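Local coordinates for protein putative tetR family transcriptional regulator (Streptomyces coelicolor A3, PDB 2Q24) that probably acts as a DNA-binding transcription factor of the TetR family, recognising regulatory sequences through a predicted helix-turn-helix motif, at residues Leu81-Trp93 with Ala132-Ile146. Residues are numbered along the deposited sequence; the frame is centred on the assembly and turned at random.
Sequences LAELPPAEALRAW and ALTALMDAAAAAGEI
Leu-136 enters the hole formed by Leu-81, Ala-89, Leu-90 and Trp-93, a knob-into-hole fit of helix 125-142 against helix 86-106, with Leu-81 of helix 77-83 completing the hole. Its CB meets Leu-90 CD1 at 3.9 Å. With CG anti to the carbonyl carbon (chi1 -73°), the fork is carried in among the four residues, and its two methyls part there. CD1 sits over one face of the Trp-93 indole, offset toward the rim and 3.4 Å from Trp-93 CG, while CD2 reaches Ala-89 CB at 3.9 Å and also touches Leu-81. A forked leucine suits this place because each methyl fills a different side of the hole. Trp-93 can lie in this apolar setting because its NE1 is hydrogen-bonded to Leu-73 O. About one turn before Leu-136, Leu-133 CD1 touches both Leu-90 CD1 and Trp-93 CZ3.

Toward the start of helix 86-106 the backbones draw closer (Pro-86 CA to Ala-140 CA 4.7 Å), which the small Ala-139, Ala-140 and Ala-143 allow. Proline fits the first turn, where its missing N-H costs no helical bond. The next amide, Ala-87 N, donates a nearly straight bond (2.9 Å, 168°) to Glu-145 OE1, which a water also grips; the helix N-terminus would probably favour this carboxylate's charge. Glu-145 follows Gly-144, whose positive phi closes a Schellman motif. Helices 86-93 and 132-142 cross at -153°, antiparallel packing within the all-helical C-terminal domain of a TetR-family regulator, here SbtR-like.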
loop_
_atom_site.group_PDB
_atom_site.type_symbol
_atom_site.label_atom_id
_atom_site.label_comp_id
_atom_site.label_asym_id
_atom_site.label_seq_id
_atom_site.Cartn_x
_atom_site.Cartn_y
_atom_site.Cartn_z
ATOM N N LEU B 81 -5.431 -10.484 -12.474
ATOM C CA LEU B 81 -6.418 -11.554 -12.253
ATOM C C LEU B 81 -7.615 -11.485 -13.178
ATOM O O LEU B 81 -8.244 -12.519 -13.488
ATOM C CB LEU B 81 -6.869 -11.603 -10.796
ATOM C CG LEU B 81 -5.825 -12.160 -9.812
ATOM C CD1 LEU B 81 -6.317 -11.729 -8.426
ATOM C CD2 LEU B 81 -5.641 -13.707 -9.902
ATOM N N ALA B 82 -7.904 -10.285 -13.666
ATOM C CA ALA B 82 -8.943 -10.106 -14.674
ATOM C C ALA B 82 -8.529 -10.618 -16.057
ATOM O O ALA B 82 -9.379 -11.046 -16.831
ATOM C CB ALA B 82 -9.323 -8.643 -14.763
ATOM N N GLU B 83 -7.239 -10.601 -16.385
ATOM C CA GLU B 83 -6.786 -10.946 -17.743
ATOM C C GLU B 83 -6.178 -12.324 -17.902
ATOM O O GLU B 83 -6.032 -12.801 -19.032
ATOM C CB GLU B 83 -5.698 -9.988 -18.232
ATOM C CG GLU B 83 -6.114 -8.534 -18.364
ATOM C CD GLU B 83 -7.311 -8.320 -19.280
ATOM O OE1 GLU B 83 -7.491 -9.108 -20.270
ATOM O OE2 GLU B 83 -8.091 -7.371 -18.974
ATOM N N LEU B 84 -5.707 -12.912 -16.809
ATOM C CA LEU B 84 -4.991 -14.171 -16.871
ATOM C C LEU B 84 -5.536 -15.217 -15.898
ATOM O O LEU B 84 -6.023 -14.863 -14.823
ATOM C CB LEU B 84 -3.514 -13.938 -16.471
ATOM C CG LEU B 84 -2.694 -13.059 -17.414
ATOM C CD1 LEU B 84 -1.343 -12.768 -16.730
ATOM C CD2 LEU B 84 -2.484 -13.813 -18.796
ATOM N N PRO B 85 -5.393 -16.507 -16.256
ATOM C CA PRO B 85 -5.706 -17.563 -15.284
ATOM C C PRO B 85 -4.830 -17.303 -14.058
ATOM O O PRO B 85 -3.709 -16.748 -14.188
ATOM C CB PRO B 85 -5.221 -18.831 -15.984
ATOM C CG PRO B 85 -5.135 -18.483 -17.441
ATOM C CD PRO B 85 -4.809 -17.044 -17.503
ATOM N N PRO B 86 -5.347 -17.600 -12.843
ATOM C CA PRO B 86 -4.675 -17.070 -11.664
ATOM C C PRO B 86 -3.244 -17.497 -11.424
ATOM O O PRO B 86 -2.463 -16.649 -10.987
ATOM C CB PRO B 86 -5.593 -17.449 -10.491
ATOM C CG PRO B 86 -6.464 -18.518 -11.010
ATOM C CD PRO B 86 -6.608 -18.287 -12.512
ATOM N N ALA B 87 -2.863 -18.735 -11.748
ATOM C CA ALA B 87 -1.439 -19.107 -11.617
ATOM C C ALA B 87 -0.534 -18.315 -12.573
ATOM O O ALA B 87 0.590 -17.992 -12.226
ATOM C CB ALA B 87 -1.230 -20.648 -11.812
ATOM N N GLU B 88 -1.039 -18.012 -13.769
ATOM C CA GLU B 88 -0.312 -17.142 -14.704
ATOM C C GLU B 88 -0.332 -15.698 -14.256
ATOM O O GLU B 88 0.675 -14.993 -14.441
ATOM C CB GLU B 88 -0.915 -17.281 -16.089
ATOM C CG GLU B 88 -0.586 -18.621 -16.710
ATOM C CD GLU B 88 -1.083 -18.761 -18.143
ATOM O OE1 GLU B 88 -1.229 -17.751 -18.887
ATOM O OE2 GLU B 88 -1.339 -19.922 -18.552
ATOM N N ALA B 89 -1.444 -15.232 -13.676
ATOM C CA ALA B 89 -1.378 -13.915 -12.967
ATOM C C ALA B 89 -0.250 -13.871 -11.911
ATOM O O ALA B 89 0.578 -12.929 -11.881
ATOM C CB ALA B 89 -2.764 -13.488 -12.350
ATOM N N LEU B 90 -0.234 -14.857 -10.997
ATOM C CA LEU B 90 0.850 -14.994 -10.027
ATOM C C LEU B 90 2.243 -14.947 -10.694
ATOM O O LEU B 90 3.072 -14.124 -10.315
ATOM C CB LEU B 90 0.621 -16.289 -9.192
ATOM C CG LEU B 90 1.747 -16.644 -8.226
ATOM C CD1 LEU B 90 1.877 -15.496 -7.127
ATOM C CD2 LEU B 90 1.303 -18.016 -7.635
ATOM N N ARG B 91 2.460 -15.740 -11.745
ATOM C CA ARG B 91 3.739 -15.758 -12.453
ATOM C C ARG B 91 4.132 -14.370 -12.984
ATOM O O ARG B 91 5.249 -13.926 -12.791
ATOM C CB ARG B 91 3.684 -16.796 -13.605
ATOM C CG ARG B 91 4.868 -16.766 -14.600
ATOM C CD ARG B 91 4.849 -17.954 -15.578
ATOM N NE ARG B 91 4.519 -19.244 -14.929
ATOM C CZ ARG B 91 5.392 -20.163 -14.479
ATOM N NH1 ARG B 91 6.703 -20.013 -14.595
ATOM N NH2 ARG B 91 4.933 -21.252 -13.911
ATOM N N ALA B 92 3.197 -13.698 -13.685
ATOM C CA ALA B 92 3.505 -12.351 -14.230
ATOM C C ALA B 92 3.845 -11.403 -13.109
ATOM O O ALA B 92 4.812 -10.621 -13.182
ATOM C CB ALA B 92 2.356 -11.816 -15.079
ATOM N N TRP B 93 3.079 -11.473 -12.028
ATOM C CA TRP B 93 3.337 -10.574 -10.902
ATOM C C TRP B 93 4.675 -10.835 -10.207
ATOM O O TRP B 93 5.350 -9.916 -9.774
ATOM C CB TRP B 93 2.180 -10.690 -9.894
ATOM C CG TRP B 93 2.265 -9.672 -8.751
ATOM C CD1 TRP B 93 1.702 -8.409 -8.707
ATOM C CD2 TRP B 93 2.944 -9.863 -7.521
ATOM N NE1 TRP B 93 2.001 -7.804 -7.490
ATOM C CE2 TRP B 93 2.773 -8.672 -6.746
ATOM C CE3 TRP B 93 3.708 -10.926 -6.991
ATOM C CZ2 TRP B 93 3.291 -8.546 -5.454
ATOM C CZ3 TRP B 93 4.244 -10.793 -5.674
ATOM C CH2 TRP B 93 4.052 -9.597 -4.943
ATOM N N ALA B 132 -0.844 -8.602 -1.430
ATOM C CA ALA B 132 -1.024 -8.738 -2.897
ATOM C C ALA B 132 -0.708 -10.181 -3.282
ATOM O O ALA B 132 -1.401 -10.815 -4.075
ATOM C CB ALA B 132 -0.067 -7.777 -3.616
ATOM N N LEU B 133 0.380 -10.685 -2.717
ATOM C CA LEU B 133 0.737 -12.073 -2.894
ATOM C C LEU B 133 -0.361 -13.022 -2.392
ATOM O O LEU B 133 -0.712 -13.973 -3.067
ATOM C CB LEU B 133 2.021 -12.319 -2.154
ATOM C CG LEU B 133 2.905 -13.492 -2.485
ATOM C CD1 LEU B 133 3.023 -13.808 -4.004
ATOM C CD2 LEU B 133 4.315 -13.234 -1.829
ATOM N N THR B 134 -0.867 -12.766 -1.198
ATOM C CA THR B 134 -1.997 -13.560 -0.677
ATOM C C THR B 134 -3.213 -13.574 -1.629
ATOM O O THR B 134 -3.830 -14.637 -1.853
ATOM C CB THR B 134 -2.402 -13.024 0.734
ATOM O OG1 THR B 134 -1.288 -13.202 1.618
ATOM C CG2 THR B 134 -3.614 -13.769 1.295
ATOM N N ALA B 135 -3.564 -12.408 -2.185
ATOM C CA ALA B 135 -4.678 -12.327 -3.125
ATOM C C ALA B 135 -4.469 -13.249 -4.359
ATOM O O ALA B 135 -5.370 -14.050 -4.720
ATOM C CB ALA B 135 -4.984 -10.866 -3.528
ATOM N N LEU B 136 -3.255 -13.204 -4.892
ATOM C CA LEU B 136 -2.858 -14.047 -6.050
ATOM C C LEU B 136 -2.893 -15.518 -5.666
ATOM O O LEU B 136 -3.475 -16.352 -6.396
ATOM C CB LEU B 136 -1.487 -13.618 -6.530
ATOM C CG LEU B 136 -1.431 -12.256 -7.302
ATOM C CD1 LEU B 136 0.084 -11.849 -7.234
ATOM C CD2 LEU B 136 -1.997 -12.331 -8.716
HETATM N N MSE B 137 -2.275 -15.858 -4.535
HETATM C CA MSE B 137 -2.204 -17.273 -4.125
HETATM C C MSE B 137 -3.572 -17.830 -3.709
HETATM O O MSE B 137 -3.884 -18.955 -4.058
HETATM C CB MSE B 137 -1.143 -17.457 -3.043
HETATM C CG MSE B 137 0.203 -16.940 -3.556
HETATM SE SE MSE B 137 1.553 -17.304 -2.190
HETATM C CE MSE B 137 1.483 -19.230 -2.100
ATOM N N ASP B 138 -4.394 -17.017 -3.044
ATOM C CA ASP B 138 -5.745 -17.432 -2.721
ATOM C C ASP B 138 -6.506 -17.759 -4.019
ATOM O O ASP B 138 -7.202 -18.791 -4.088
ATOM C CB ASP B 138 -6.492 -16.328 -1.963
ATOM C CG ASP B 138 -6.097 -16.254 -0.507
ATOM O OD1 ASP B 138 -5.270 -17.087 -0.038
ATOM O OD2 ASP B 138 -6.633 -15.342 0.180
ATOM N N ALA B 139 -6.399 -16.901 -5.030
ATOM C CA ALA B 139 -7.181 -17.164 -6.283
ATOM C C ALA B 139 -6.657 -18.420 -6.985
ATOM O O ALA B 139 -7.432 -19.238 -7.500
ATOM C CB ALA B 139 -7.116 -15.974 -7.237
ATOM N N ALA B 140 -5.338 -18.566 -7.055
ATOM C CA ALA B 140 -4.762 -19.720 -7.787
ATOM C C ALA B 140 -5.070 -21.033 -7.037
ATOM O O ALA B 140 -5.319 -22.062 -7.675
ATOM C CB ALA B 140 -3.227 -19.514 -8.026
ATOM N N ALA B 141 -5.076 -20.996 -5.692
ATOM C CA ALA B 141 -5.429 -22.220 -4.920
ATOM C C ALA B 141 -6.909 -22.545 -5.052
ATOM O O ALA B 141 -7.293 -23.722 -5.189
ATOM C CB ALA B 141 -5.051 -22.081 -3.424
ATOM N N ALA B 142 -7.747 -21.502 -5.070
ATOM C CA ALA B 142 -9.187 -21.739 -5.196
ATOM C C ALA B 142 -9.513 -22.413 -6.531
ATOM O O ALA B 142 -10.445 -23.254 -6.635
ATOM C CB ALA B 142 -9.958 -20.400 -5.056
ATOM N N ALA B 143 -8.721 -22.079 -7.554
ATOM C CA ALA B 143 -8.935 -22.614 -8.881
ATOM C C ALA B 143 -8.278 -23.984 -9.081
ATOM O O ALA B 143 -8.364 -24.574 -10.155
ATOM C CB ALA B 143 -8.448 -21.602 -9.958
ATOM N N GLY B 144 -7.642 -24.489 -8.032
ATOM C CA GLY B 144 -6.915 -25.740 -8.071
ATOM C C GLY B 144 -5.624 -25.702 -8.865
ATOM O O GLY B 144 -5.086 -26.760 -9.188
ATOM N N GLU B 145 -5.112 -24.501 -9.172
ATOM C CA GLU B 145 -3.959 -24.388 -10.063
ATOM C C GLU B 145 -2.648 -24.415 -9.304
ATOM O O GLU B 145 -1.587 -24.593 -9.919
ATOM C CB GLU B 145 -4.060 -23.085 -10.896
ATOM C CG GLU B 145 -5.165 -23.194 -11.959
ATOM C CD GLU B 145 -5.350 -21.915 -12.798
ATOM O OE1 GLU B 145 -4.540 -20.966 -12.666
ATOM O OE2 GLU B 145 -6.327 -21.871 -13.569
ATOM N N ILE B 146 -2.720 -24.126 -8.003
ATOM C CA ILE B 146 -1.590 -24.311 -7.097
ATOM C C ILE B 146 -2.059 -25.013 -5.841
ATOM O O ILE B 146 -3.280 -25.035 -5.509
ATOM C CB ILE B 146 -0.856 -22.979 -6.687
ATOM C CG1 ILE B 146 -1.797 -22.031 -5.940
ATOM C CG2 ILE B 146 -0.166 -22.336 -7.914
ATOM C CD1 ILE B 146 -1.025 -20.909 -5.148
HETATM O O HOH W 1 -2.759 -20.684 -14.825
#